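Local coordinates for protein putative L-alanine-DL-glutamate epimerase (Burkholderia xenovorans, PDB 3GO2) that probably acts as a magnesium-dependent racemase or epimerase of the mandelate racemase/muconate lactonizing enzyme family, at residues S43-G54 with V83-I91. Numbering follows the deposited sequence.
Sequences SPGVTAVIEQLG and VVSEGIGAI
I50 and V49 close down on G87 where two helices of the enolase-type N-terminal capping domain cross at -57°, their axes 8.0 Å apart. G87 makes the close crossing possible: CG1 of I50 sits 3.6 Å from G87 CA, and CG1 of V49 packs 4.0 Å from the same G87 CA, on the face where this residue has no side chain. V49 CG1 also rests on the backbone carbonyl of V84. Toward the C-terminal ends, I50 CD1 meets the methyl of A90, while its CG2 branch touches I91 CG1, the I50 and I91 side chains running antiparallel alongside one another. One turn further on, L53 sets its CB against I91 CD1 and drives its CD1 to 3.4 Å from I88 CG1, tighter than an ordinary carbon-carbon contact. Beyond these two segments, I88 and I91 pack on helix 65-76, and I50 and A90 on the strands 19-27 and 32-37, so the crossing lies between the sheet and another helix.

At the other end, V46 lies roughly perpendicular across E86, its CG2 3.5 Å from E86 OE1. V83 turns CG1, anti to its carbonyl carbon (chi1 -67°), under the turn before the first helix, where it touches S43 CA and lies 3.4 Å from P44 O. That carbonyl is buried here with no hydrogen-bond partner. V83 also packs against V83 of a second subunit, bringing this edge to the interface with that subunit. The polar end comes last: E86, whose side chain lies about 7 Å from a bound magnesium ion, runs extended beyond CG (chi2 -178°) to reach the type II turn S43-V46, and S43 OG donates to the syn lone pair of E86 OE2 at 2.7 Å.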
ATOM      1  N   SER A  43       6.746 -11.429  34.374  1.00 15.77           N
ATOM      2  CA  SER A  43       7.728 -10.348  34.439  1.00 15.48           C
ATOM      3  C   SER A  43       8.801 -10.537  35.522  1.00 15.56           C
ATOM      4  O   SER A  43       9.017  -9.653  36.348  1.00 15.47           O
ATOM      5  CB  SER A  43       6.995  -9.011  34.649  1.00 14.38           C
ATOM      6  OG  SER A  43       6.053  -8.748  33.631  1.00 13.85           O
ATOM      7  N   PRO A  44       9.529 -11.671  35.503  1.00 15.56           N
ATOM      8  CA  PRO A  44      10.659 -11.786  36.410  1.00 15.34           C
ATOM      9  C   PRO A  44      11.736 -10.734  36.124  1.00 15.92           C
ATOM     10  O   PRO A  44      11.988 -10.425  34.964  1.00 15.40           O
ATOM     11  CB  PRO A  44      11.221 -13.181  36.094  1.00 16.52           C
ATOM     12  CG  PRO A  44      10.804 -13.448  34.670  1.00 15.20           C
ATOM     13  CD  PRO A  44       9.477 -12.770  34.515  1.00 15.42           C
ATOM     14  N   GLY A  45      12.364 -10.207  37.172  1.00 15.53           N
ATOM     15  CA  GLY A  45      13.497  -9.304  37.010  1.00 14.89           C
ATOM     16  C   GLY A  45      13.225  -7.815  37.193  1.00 14.11           C
ATOM     17  O   GLY A  45      14.174  -7.003  37.197  1.00 14.57           O
ATOM     18  N   VAL A  46      11.953  -7.417  37.321  1.00 14.02           N
ATOM     19  CA  VAL A  46      11.650  -5.970  37.438  1.00 13.86           C
ATOM     20  C   VAL A  46      12.361  -5.325  38.635  1.00 14.38           C
ATOM     21  O   VAL A  46      12.921  -4.234  38.536  1.00 13.95           O
ATOM     22  CB  VAL A  46      10.126  -5.674  37.534  1.00 13.65           C
ATOM     23  CG1 VAL A  46       9.893  -4.174  37.574  1.00 13.08           C
ATOM     24  CG2 VAL A  46       9.387  -6.315  36.325  1.00 15.13           C
ATOM     25  N   THR A  47      12.348  -6.018  39.771  1.00 15.03           N
ATOM     26  CA  THR A  47      13.024  -5.507  40.965  1.00 15.74           C
ATOM     27  C   THR A  47      14.504  -5.244  40.697  1.00 15.74           C
ATOM     28  O   THR A  47      15.056  -4.229  41.121  1.00 15.28           O
ATOM     29  CB  THR A  47      12.854  -6.449  42.175  1.00 15.64           C
ATOM     30  OG1 THR A  47      11.451  -6.695  42.433  1.00 16.83           O
ATOM     31  CG2 THR A  47      13.549  -5.859  43.419  1.00 17.20           C
ATOM     32  N   ALA A  48      15.159  -6.149  39.971  1.00 15.60           N
ATOM     33  CA  ALA A  48      16.581  -5.987  39.686  1.00 15.82           C
ATOM     34  C   ALA A  48      16.861  -4.769  38.827  1.00 15.59           C
ATOM     35  O   ALA A  48      17.849  -4.066  39.027  1.00 16.48           O
ATOM     36  CB  ALA A  48      17.140  -7.249  39.035  1.00 16.31           C
ATOM     37  N   VAL A  49      15.998  -4.534  37.841  1.00 14.83           N
ATOM     38  CA  VAL A  49      16.072  -3.332  37.017  1.00 14.85           C
ATOM     39  C   VAL A  49      15.958  -2.067  37.855  1.00 15.30           C
ATOM     40  O   VAL A  49      16.761  -1.132  37.734  1.00 15.43           O
ATOM     41  CB  VAL A  49      14.956  -3.329  35.906  1.00 14.80           C
ATOM     42  CG1 VAL A  49      14.979  -2.018  35.137  1.00 13.49           C
ATOM     43  CG2 VAL A  49      15.135  -4.545  34.968  1.00 14.65           C
ATOM     44  N   ILE A  50      14.936  -2.026  38.699  1.00 15.68           N
ATOM     45  CA  ILE A  50      14.687  -0.854  39.541  1.00 16.00           C
ATOM     46  C   ILE A  50      15.864  -0.591  40.468  1.00 16.80           C
ATOM     47  O   ILE A  50      16.303   0.545  40.630  1.00 17.56           O
ATOM     48  CB  ILE A  50      13.409  -1.047  40.376  1.00 15.21           C
ATOM     49  CG1 ILE A  50      12.198  -1.039  39.447  1.00 15.85           C
ATOM     50  CG2 ILE A  50      13.272   0.067  41.440  1.00 14.42           C
ATOM     51  CD1 ILE A  50      10.933  -1.640  40.091  1.00 16.27           C
ATOM     52  N   GLU A  51      16.397  -1.642  41.047  1.00 18.00           N
ATOM     53  CA  GLU A  51      17.555  -1.468  41.940  1.00 19.75           C
ATOM     54  C   GLU A  51      18.750  -0.828  41.249  1.00 19.76           C
ATOM     55  O   GLU A  51      19.435  -0.008  41.848  1.00 21.08           O
ATOM     56  CB  GLU A  51      17.942  -2.809  42.591  1.00 20.75           C
ATOM     57  CG  GLU A  51      16.962  -3.252  43.692  1.00 23.65           C
ATOM     58  CD  GLU A  51      16.957  -2.333  44.945  1.00 28.83           C
ATOM     59  OE1 GLU A  51      17.979  -1.687  45.236  1.00 31.53           O
ATOM     60  OE2 GLU A  51      15.936  -2.266  45.659  1.00 29.75           O
ATOM     61  N   GLN A  52      19.007  -1.195  39.996  1.00 19.61           N
ATOM     62  CA  GLN A  52      20.106  -0.583  39.212  1.00 19.83           C
ATOM     63  C   GLN A  52      19.779   0.845  38.811  1.00 19.31           C
ATOM     64  O   GLN A  52      20.582   1.760  38.988  1.00 18.71           O
ATOM     65  CB  GLN A  52      20.375  -1.400  37.946  1.00 20.26           C
ATOM     66  CG  GLN A  52      21.046  -2.676  38.236  1.00 24.60           C
ATOM     67  CD  GLN A  52      22.427  -2.427  38.789  1.00 28.04           C
ATOM     68  OE1 GLN A  52      23.300  -1.972  38.066  1.00 31.02           O
ATOM     69  NE2 GLN A  52      22.612  -2.669  40.083  1.00 32.31           N
ATOM     70  N   LEU A  53      18.601   1.049  38.239  1.00 18.51           N
ATOM     71  CA  LEU A  53      18.204   2.386  37.803  1.00 19.46           C
ATOM     72  C   LEU A  53      18.051   3.389  38.938  1.00 19.89           C
ATOM     73  O   LEU A  53      18.388   4.574  38.781  1.00 20.44           O
ATOM     74  CB  LEU A  53      16.909   2.326  36.981  1.00 20.02           C
ATOM     75  CG  LEU A  53      17.111   1.741  35.591  1.00 23.40           C
ATOM     76  CD1 LEU A  53      15.770   1.612  34.874  1.00 26.01           C
ATOM     77  CD2 LEU A  53      18.081   2.616  34.766  1.00 26.78           C
ATOM     78  N   GLY A  54      17.555   2.933  40.087  1.00 19.61           N
ATOM     79  CA  GLY A  54      17.387   3.807  41.238  1.00 20.80           C
ATOM     80  C   GLY A  54      18.700   4.370  41.743  1.00 21.58           C
ATOM     81  O   GLY A  54      18.754   5.495  42.234  1.00 22.36           O
ATOM     82  N   VAL A  83      10.556  -6.033  30.794  1.00 12.44           N
ATOM     83  CA  VAL A  83      10.854  -5.853  32.218  1.00 13.13           C
ATOM     84  C   VAL A  83      11.710  -4.616  32.489  1.00 12.90           C
ATOM     85  O   VAL A  83      11.540  -3.980  33.510  1.00 12.46           O
ATOM     86  CB  VAL A  83      11.442  -7.119  32.865  1.00 14.48           C
ATOM     87  CG1 VAL A  83      10.413  -8.253  32.924  1.00 14.46           C
ATOM     88  CG2 VAL A  83      12.617  -7.566  32.181  1.00 18.46           C
ATOM     89  N   VAL A  84      12.591  -4.238  31.560  1.00 12.14           N
ATOM     90  CA  VAL A  84      13.344  -3.006  31.687  1.00 13.21           C
ATOM     91  C   VAL A  84      12.367  -1.828  31.719  1.00 13.34           C
ATOM     92  O   VAL A  84      12.443  -0.967  32.586  1.00 13.60           O
ATOM     93  CB  VAL A  84      14.329  -2.820  30.529  1.00 12.95           C
ATOM     94  CG1 VAL A  84      14.742  -1.329  30.350  1.00 14.68           C
ATOM     95  CG2 VAL A  84      15.527  -3.740  30.712  1.00 13.45           C
ATOM     96  N   SER A  85      11.444  -1.800  30.761  1.00 13.13           N
ATOM     97  CA  SER A  85      10.499  -0.701  30.712  1.00 12.33           C
ATOM     98  C   SER A  85       9.538  -0.712  31.918  1.00 12.61           C
ATOM     99  O   SER A  85       9.130   0.366  32.394  1.00 12.11           O
ATOM    100  CB  SER A  85       9.738  -0.681  29.388  1.00 12.56           C
ATOM    101  OG  SER A  85      10.595  -0.249  28.343  1.00 13.74           O
ATOM    102  N   GLU A  86       9.209  -1.895  32.440  1.00 12.54           N
ATOM    103  CA  GLU A  86       8.403  -1.971  33.668  1.00 12.20           C
ATOM    104  C   GLU A  86       9.149  -1.349  34.847  1.00 12.80           C
ATOM    105  O   GLU A  86       8.554  -0.663  35.675  1.00 12.44           O
ATOM    106  CB  GLU A  86       8.034  -3.401  34.035  1.00 12.25           C
ATOM    107  CG  GLU A  86       7.070  -4.061  33.094  1.00 12.72           C
ATOM    108  CD  GLU A  86       6.707  -5.436  33.528  1.00 13.89           C
ATOM    109  OE1 GLU A  86       6.337  -5.625  34.719  1.00 14.54           O
ATOM    110  OE2 GLU A  86       6.791  -6.385  32.684  1.00 15.53           O
ATOM    111  N   GLY A  87      10.462  -1.538  34.922  1.00 12.99           N
ATOM    112  CA  GLY A  87      11.210  -0.934  36.019  1.00 12.61           C
ATOM    113  C   GLY A  87      11.205   0.575  35.916  1.00 12.89           C
ATOM    114  O   GLY A  87      11.039   1.288  36.914  1.00 12.66           O
ATOM    115  N   ILE A  88      11.388   1.072  34.692  1.00 12.82           N
ATOM    116  CA  ILE A  88      11.379   2.502  34.436  1.00 13.21           C
ATOM    117  C   ILE A  88      10.000   3.103  34.804  1.00 12.66           C
ATOM    118  O   ILE A  88       9.923   4.153  35.448  1.00 13.00           O
ATOM    119  CB  ILE A  88      11.733   2.770  32.958  1.00 13.22           C
ATOM    120  CG1 ILE A  88      13.201   2.409  32.720  1.00 12.93           C
ATOM    121  CG2 ILE A  88      11.457   4.233  32.599  1.00 13.71           C
ATOM    122  CD1 ILE A  88      13.614   2.492  31.243  1.00 16.44           C
ATOM    123  N   GLY A  89       8.933   2.401  34.418  1.00 12.55           N
ATOM    124  CA  GLY A  89       7.555   2.844  34.708  1.00 12.84           C
ATOM    125  C   GLY A  89       7.269   2.926  36.184  1.00 12.39           C
ATOM    126  O   GLY A  89       6.609   3.848  36.668  1.00 11.54           O
ATOM    127  N   ALA A  90       7.752   1.935  36.925  1.00 12.33           N
ATOM    128  CA  ALA A  90       7.557   1.910  38.379  1.00 12.55           C
ATOM    129  C   ALA A  90       8.254   3.090  39.060  1.00 12.87           C
ATOM    130  O   ALA A  90       7.718   3.732  40.010  1.00 13.01           O
ATOM    131  CB  ALA A  90       8.072   0.590  38.943  1.00 12.34           C
ATOM    132  N   ILE A  91       9.465   3.389  38.597  1.00 13.18           N
ATOM    133  CA  ILE A  91      10.180   4.542  39.140  1.00 13.20           C
ATOM    134  C   ILE A  91       9.463   5.841  38.769  1.00 13.26           C
ATOM    135  O   ILE A  91       9.323   6.721  39.601  1.00 13.25           O
ATOM    136  CB  ILE A  91      11.640   4.557  38.723  1.00 13.44           C
ATOM    137  CG1 ILE A  91      12.350   3.339  39.324  1.00 15.01           C
ATOM    138  CG2 ILE A  91      12.312   5.889  39.134  1.00 13.26           C
ATOM    139  CD1 ILE A  91      13.835   3.185  38.842  1.00 15.39           C
TER